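PDB 1WCU: Non-catalytic protein 1 from Piromyces equi, which is a non-catalytic module of carbohydrate-binding family 29 that probably binds plant cell-wall polysaccharides. Local coordinates for residues T72-G80 / E88-R96. Sequence-based numbering, arbitrary orientation.
Sequences TEGLVKVQG and EAFNVGSFR
The ring of Phe-95 lies flat across the backbone of Gly-74: one face takes Gly-74 CA in a CH-pi contact, 3.8 Å from the ring centroid, with Gly-74 N above the plane nearer the rim, while Val-76 CG2 meets the edge at CD1 (4.1 Å). At the Phe-90 ring, Val-78 O lies at the edge near the ring plane, 3.8 Å from Phe-90 CD1. CG of Phe-95 stands between its own N and carbonyl carbon (chi1 61°), which swings the ring over the neighbouring strand, where a CB on Gly-74 would clash with it. Cut back to an alanine, Phe-95 would probably leave the Gly-74 backbone uncovered and a gap beside Val-76. The antiparallel pairing is interrupted by a classic beta bulge, where Val-76 O accepts from both Val-92 N (2.9 Å) and Gly-93 N (3.2 Å, more bent at 143°), then resumes, Val-78 and Phe-90 exchanging both backbone bonds. In one of its two conformers, the Asn-91 amide lies against Leu-75 and Lys-77, a placement not certain. This hairpin forms one edge of a five-stranded antiparallel sheet, strand 90-98 outermost and 74-79 paired with 116-121; Val-76, Val-78 and Phe-95 pack against strands 62-70 and 101-109 of the second sheet, closing the beta-sandwich core.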
ATOM      1  N   THR A  72       3.589  -7.980 -13.388  1.00  8.79           N
ATOM      2  CA  THR A  72       3.929  -8.958 -12.372  1.00  9.33           C
ATOM      3  C   THR A  72       2.744  -9.114 -11.384  1.00  8.83           C
ATOM      4  O   THR A  72       1.595  -8.876 -11.744  1.00  9.36           O
ATOM      5  CB  THR A  72       5.302  -8.636 -11.712  1.00  9.47           C
ATOM      6  OG1 THR A  72       5.724  -9.736 -10.892  1.00 10.05           O
ATOM      7  CG2 THR A  72       5.281  -7.343 -10.879  1.00  9.19           C
ATOM      8  N   GLU A  73       3.025  -9.576 -10.174  1.00  9.45           N
ATOM      9  CA  GLU A  73       2.005  -9.860  -9.174  1.00  9.88           C
ATOM     10  C   GLU A  73       2.672  -9.824  -7.818  1.00  9.10           C
ATOM     11  O   GLU A  73       3.905  -9.793  -7.723  1.00  8.89           O
ATOM     12  CB  GLU A  73       1.364 -11.223  -9.423  1.00 10.08           C
ATOM     13  CG  GLU A  73       2.336 -12.401  -9.395  1.00 13.04           C
ATOM     14  CD  GLU A  73       1.678 -13.715  -9.772  1.00 17.37           C
ATOM     15  OE1 GLU A  73       0.931 -13.748 -10.779  1.00 27.04           O
ATOM     16  OE2 GLU A  73       1.900 -14.719  -9.066  1.00 25.34           O
ATOM     17  N   GLY A  74       1.880  -9.877  -6.760  1.00  7.94           N
ATOM     18  CA  GLY A  74       2.479  -9.854  -5.443  1.00  8.35           C
ATOM     19  C   GLY A  74       1.528  -9.686  -4.290  1.00  8.43           C
ATOM     20  O   GLY A  74       0.361 -10.021  -4.388  1.00  8.44           O
ATOM     21  N   LEU A  75       2.067  -9.192  -3.173  1.00  8.92           N
ATOM     22  CA  LEU A  75       1.368  -9.144  -1.900  1.00  8.94           C
ATOM     23  C   LEU A  75       1.264  -7.733  -1.360  1.00  9.05           C
ATOM     24  O   LEU A  75       2.128  -6.884  -1.603  1.00  8.85           O
ATOM     25  CB  LEU A  75       2.108 -10.002  -0.876  1.00 10.39           C
ATOM     26  CG  LEU A  75       2.101 -11.513  -1.172  1.00 12.85           C
ATOM     27  CD1 LEU A  75       2.950 -12.309  -0.223  1.00 14.94           C
ATOM     28  CD2 LEU A  75       0.704 -12.068  -1.150  1.00 15.89           C
ATOM     29  N   VAL A  76       0.167  -7.475  -0.659  1.00  7.98           N
ATOM     30  CA  VAL A  76      -0.019  -6.274   0.161  1.00  8.24           C
ATOM     31  C   VAL A  76      -0.070  -6.718   1.628  1.00  7.76           C
ATOM     32  O   VAL A  76      -0.729  -7.701   1.985  1.00  8.24           O
ATOM     33  CB  VAL A  76      -1.282  -5.505  -0.256  1.00  8.28           C
ATOM     34  CG1 VAL A  76      -1.455  -4.237   0.564  1.00  9.42           C
ATOM     35  CG2 VAL A  76      -1.203  -5.148  -1.737  1.00  9.72           C
ATOM     36  N   LYS A  77       0.683  -6.011   2.464  1.00  7.19           N
ATOM     37  CA  LYS A  77       0.837  -6.375   3.864  1.00  7.76           C
ATOM     38  C   LYS A  77       0.793  -5.118   4.726  1.00  6.68           C
ATOM     39  O   LYS A  77       0.878  -4.003   4.221  1.00  7.20           O
ATOM     40  CB  LYS A  77       2.183  -7.066   4.098  1.00  7.78           C
ATOM     41  CG  LYS A  77       2.503  -8.237   3.174  1.00  9.40           C
ATOM     42  CD  LYS A  77       3.881  -8.769   3.461  1.00 11.15           C
ATOM     43  CE  LYS A  77       4.298  -9.954   2.608  1.00 13.47           C
ATOM     44  NZ  LYS A  77       5.374 -10.661   3.321  1.00 20.31           N
ATOM     45  N   VAL A  78       0.713  -5.318   6.033  1.00  7.21           N
ATOM     46  CA  VAL A  78       0.958  -4.257   7.010  1.00  6.90           C
ATOM     47  C   VAL A  78       2.117  -4.654   7.929  1.00  6.58           C
ATOM     48  O   VAL A  78       2.384  -5.840   8.123  1.00  7.02           O
ATOM     49  CB  VAL A  78      -0.315  -3.896   7.854  1.00  6.81           C
ATOM     50  CG1 VAL A  78      -1.421  -3.394   6.940  1.00  7.27           C
ATOM     51  CG2 VAL A  78      -0.782  -5.055   8.686  1.00  7.98           C
ATOM     52  N   GLN A  79       2.836  -3.655   8.438  1.00  6.41           N
ATOM     53  CA  GLN A  79       3.831  -3.875   9.473  1.00  6.60           C
ATOM     54  C   GLN A  79       3.792  -2.698  10.459  1.00  6.55           C
ATOM     55  O   GLN A  79       2.895  -1.852  10.403  1.00  7.15           O
ATOM     56  CB  GLN A  79       5.241  -4.111   8.887  1.00  6.78           C
ATOM     57  CG  GLN A  79       5.843  -2.864   8.261  1.00  6.57           C
ATOM     58  CD  GLN A  79       7.266  -2.993   7.762  1.00  8.15           C
ATOM     59  OE1 GLN A  79       7.606  -2.415   6.731  1.00  8.24           O
ATOM     60  NE2 GLN A  79       8.129  -3.679   8.522  1.00 11.49           N
ATOM     61  N   GLY A  80       4.723  -2.655  11.401  1.00  6.26           N
ATOM     62  CA  GLY A  80       4.655  -1.682  12.488  1.00  6.70           C
ATOM     63  C   GLY A  80       3.393  -1.884  13.309  1.00  6.91           C
ATOM     64  O   GLY A  80       2.756  -0.916  13.743  1.00  8.31           O
ATOM     65  N   GLU A  88       7.933  -7.454  11.688  1.00  8.13           N
ATOM     66  CA  GLU A  88       7.008  -8.535  11.344  1.00  8.19           C
ATOM     67  C   GLU A  88       5.879  -7.995  10.470  1.00  8.41           C
ATOM     68  O   GLU A  88       5.265  -6.976  10.778  1.00  8.97           O
ATOM     69  CB  GLU A  88       6.473  -9.268  12.598  1.00  7.97           C
ATOM     70  CG  GLU A  88       5.702 -10.544  12.243  1.00  8.13           C
ATOM     71  CD  GLU A  88       5.520 -11.514  13.383  1.00  9.78           C
ATOM     72  OE1 GLU A  88       5.942 -11.200  14.514  1.00 10.05           O
ATOM     73  OE2 GLU A  88       4.964 -12.611  13.116  1.00 12.26           O
ATOM     74  N   ALA A  89       5.636  -8.670   9.346  1.00  8.66           N
ATOM     75  CA  ALA A  89       4.622  -8.237   8.387  1.00  8.69           C
ATOM     76  C   ALA A  89       3.470  -9.237   8.310  1.00  9.49           C
ATOM     77  O   ALA A  89       3.643 -10.457   8.544  1.00  9.99           O
ATOM     78  CB  ALA A  89       5.229  -8.032   7.020  1.00  9.70           C
ATOM     79  N   PHE A  90       2.283  -8.716   8.018  1.00  8.81           N
ATOM     80  CA  PHE A  90       1.056  -9.503   7.986  1.00  9.23           C
ATOM     81  C   PHE A  90       0.344  -9.303   6.667  1.00  9.37           C
ATOM     82  O   PHE A  90       0.025  -8.169   6.306  1.00  8.63           O
ATOM     83  CB  PHE A  90       0.152  -9.103   9.162  1.00 10.33           C
ATOM     84  CG  PHE A  90       0.827  -9.252  10.488  1.00  9.60           C
ATOM     85  CD1 PHE A  90       1.642  -8.255  10.989  1.00 11.23           C
ATOM     86  CD2 PHE A  90       0.703 -10.429  11.209  1.00 11.77           C
ATOM     87  CE1 PHE A  90       2.308  -8.418  12.192  1.00 11.28           C
ATOM     88  CE2 PHE A  90       1.375 -10.583  12.416  1.00 11.79           C
ATOM     89  CZ  PHE A  90       2.160  -9.572  12.891  1.00 11.56           C
ATOM     90  N   ASN A  91       0.077 -10.398   5.960  1.00 10.26           N
ATOM     91  CA  ASN A  91      -0.519 -10.318   4.645  1.00 10.79           C
ATOM     92  C   ASN A  91      -1.978  -9.905   4.767  1.00 10.92           C
ATOM     93  O   ASN A  91      -2.712 -10.474   5.582  1.00 12.05           O
ATOM     94  CB  ASN A  91      -0.448 -11.661   3.887  1.00 11.85           C
ATOM     95  CG  ASN A  91       0.781 -11.759   2.938  0.50 17.55           C
ATOM     96  OD1 ASN A  91       1.631 -12.673   3.037  0.50 21.15           O
ATOM     97  ND2 ASN A  91       0.828 -10.852   1.965  0.50 18.27           N
ATOM     98  N   VAL A  92      -2.398  -8.950   3.941  1.00  9.75           N
ATOM     99  CA  VAL A  92      -3.799  -8.536   3.862  1.00 10.18           C
ATOM    100  C   VAL A  92      -4.430  -8.783   2.497  1.00  9.77           C
ATOM    101  O   VAL A  92      -5.653  -8.736   2.362  1.00 10.68           O
ATOM    102  CB  VAL A  92      -4.025  -7.058   4.290  1.00 10.18           C
ATOM    103  CG1 VAL A  92      -3.592  -6.856   5.732  1.00 11.91           C
ATOM    104  CG2 VAL A  92      -3.347  -6.072   3.355  1.00 10.83           C
ATOM    105  N   GLY A  93      -3.621  -9.067   1.479  1.00  9.78           N
ATOM    106  CA  GLY A  93      -4.182  -9.346   0.160  1.00 10.14           C
ATOM    107  C   GLY A  93      -3.126  -9.550  -0.888  1.00  9.93           C
ATOM    108  O   GLY A  93      -1.941  -9.537  -0.565  1.00  9.89           O
ATOM    109  N   SER A  94      -3.563  -9.790  -2.126  1.00 10.44           N
ATOM    110  CA  SER A  94      -2.655  -9.977  -3.252  1.00 10.46           C
ATOM    111  C   SER A  94      -3.102  -9.118  -4.411  1.00  9.97           C
ATOM    112  O   SER A  94      -4.283  -8.776  -4.500  1.00 11.40           O
ATOM    113  CB  SER A  94      -2.621 -11.431  -3.686  1.00 10.91           C
ATOM    114  OG  SER A  94      -3.884 -11.847  -4.130  1.00 14.64           O
ATOM    115  N   PHE A  95      -2.160  -8.758  -5.278  1.00  9.07           N
ATOM    116  CA  PHE A  95      -2.497  -8.118  -6.547  1.00  8.79           C
ATOM    117  C   PHE A  95      -1.984  -9.020  -7.654  1.00  8.61           C
ATOM    118  O   PHE A  95      -1.104  -9.850  -7.424  1.00  9.16           O
ATOM    119  CB  PHE A  95      -1.938  -6.682  -6.676  1.00  8.95           C
ATOM    120  CG  PHE A  95      -0.449  -6.600  -6.610  1.00  8.54           C
ATOM    121  CD1 PHE A  95       0.193  -6.509  -5.382  1.00  9.17           C
ATOM    122  CD2 PHE A  95       0.322  -6.638  -7.757  1.00 10.27           C
ATOM    123  CE1 PHE A  95       1.549  -6.451  -5.308  1.00  9.04           C
ATOM    124  CE2 PHE A  95       1.696  -6.580  -7.683  1.00  8.25           C
ATOM    125  CZ  PHE A  95       2.316  -6.478  -6.455  1.00  8.82           C
ATOM    126  N   ARG A  96      -2.530  -8.820  -8.849  1.00  7.95           N
ATOM    127  CA  ARG A  96      -2.201  -9.670 -10.006  1.00  7.98           C
ATOM    128  C   ARG A  96      -1.937  -8.801 -11.236  1.00  7.94           C
ATOM    129  O   ARG A  96      -2.020  -7.580 -11.165  1.00  8.30           O
ATOM    130  CB  ARG A  96      -3.287 -10.723 -10.234  1.00  8.61           C
ATOM    131  CG  ARG A  96      -4.716 -10.215 -10.201  1.00  8.18           C
ATOM    132  CD  ARG A  96      -5.083  -9.386 -11.415  1.00  7.80           C
ATOM    133  NE  ARG A  96      -6.514  -9.033 -11.396  1.00  7.19           N
ATOM    134  CZ  ARG A  96      -7.154  -8.498 -12.432  1.00  8.67           C
ATOM    135  NH1 ARG A  96      -6.518  -8.278 -13.574  1.00  9.58           N
ATOM    136  NH2 ARG A  96      -8.452  -8.207 -12.345  1.00  8.99           N
TER
HETATM  137  O   HOH W   1       3.965 -12.056   6.028  1.00 29.25           O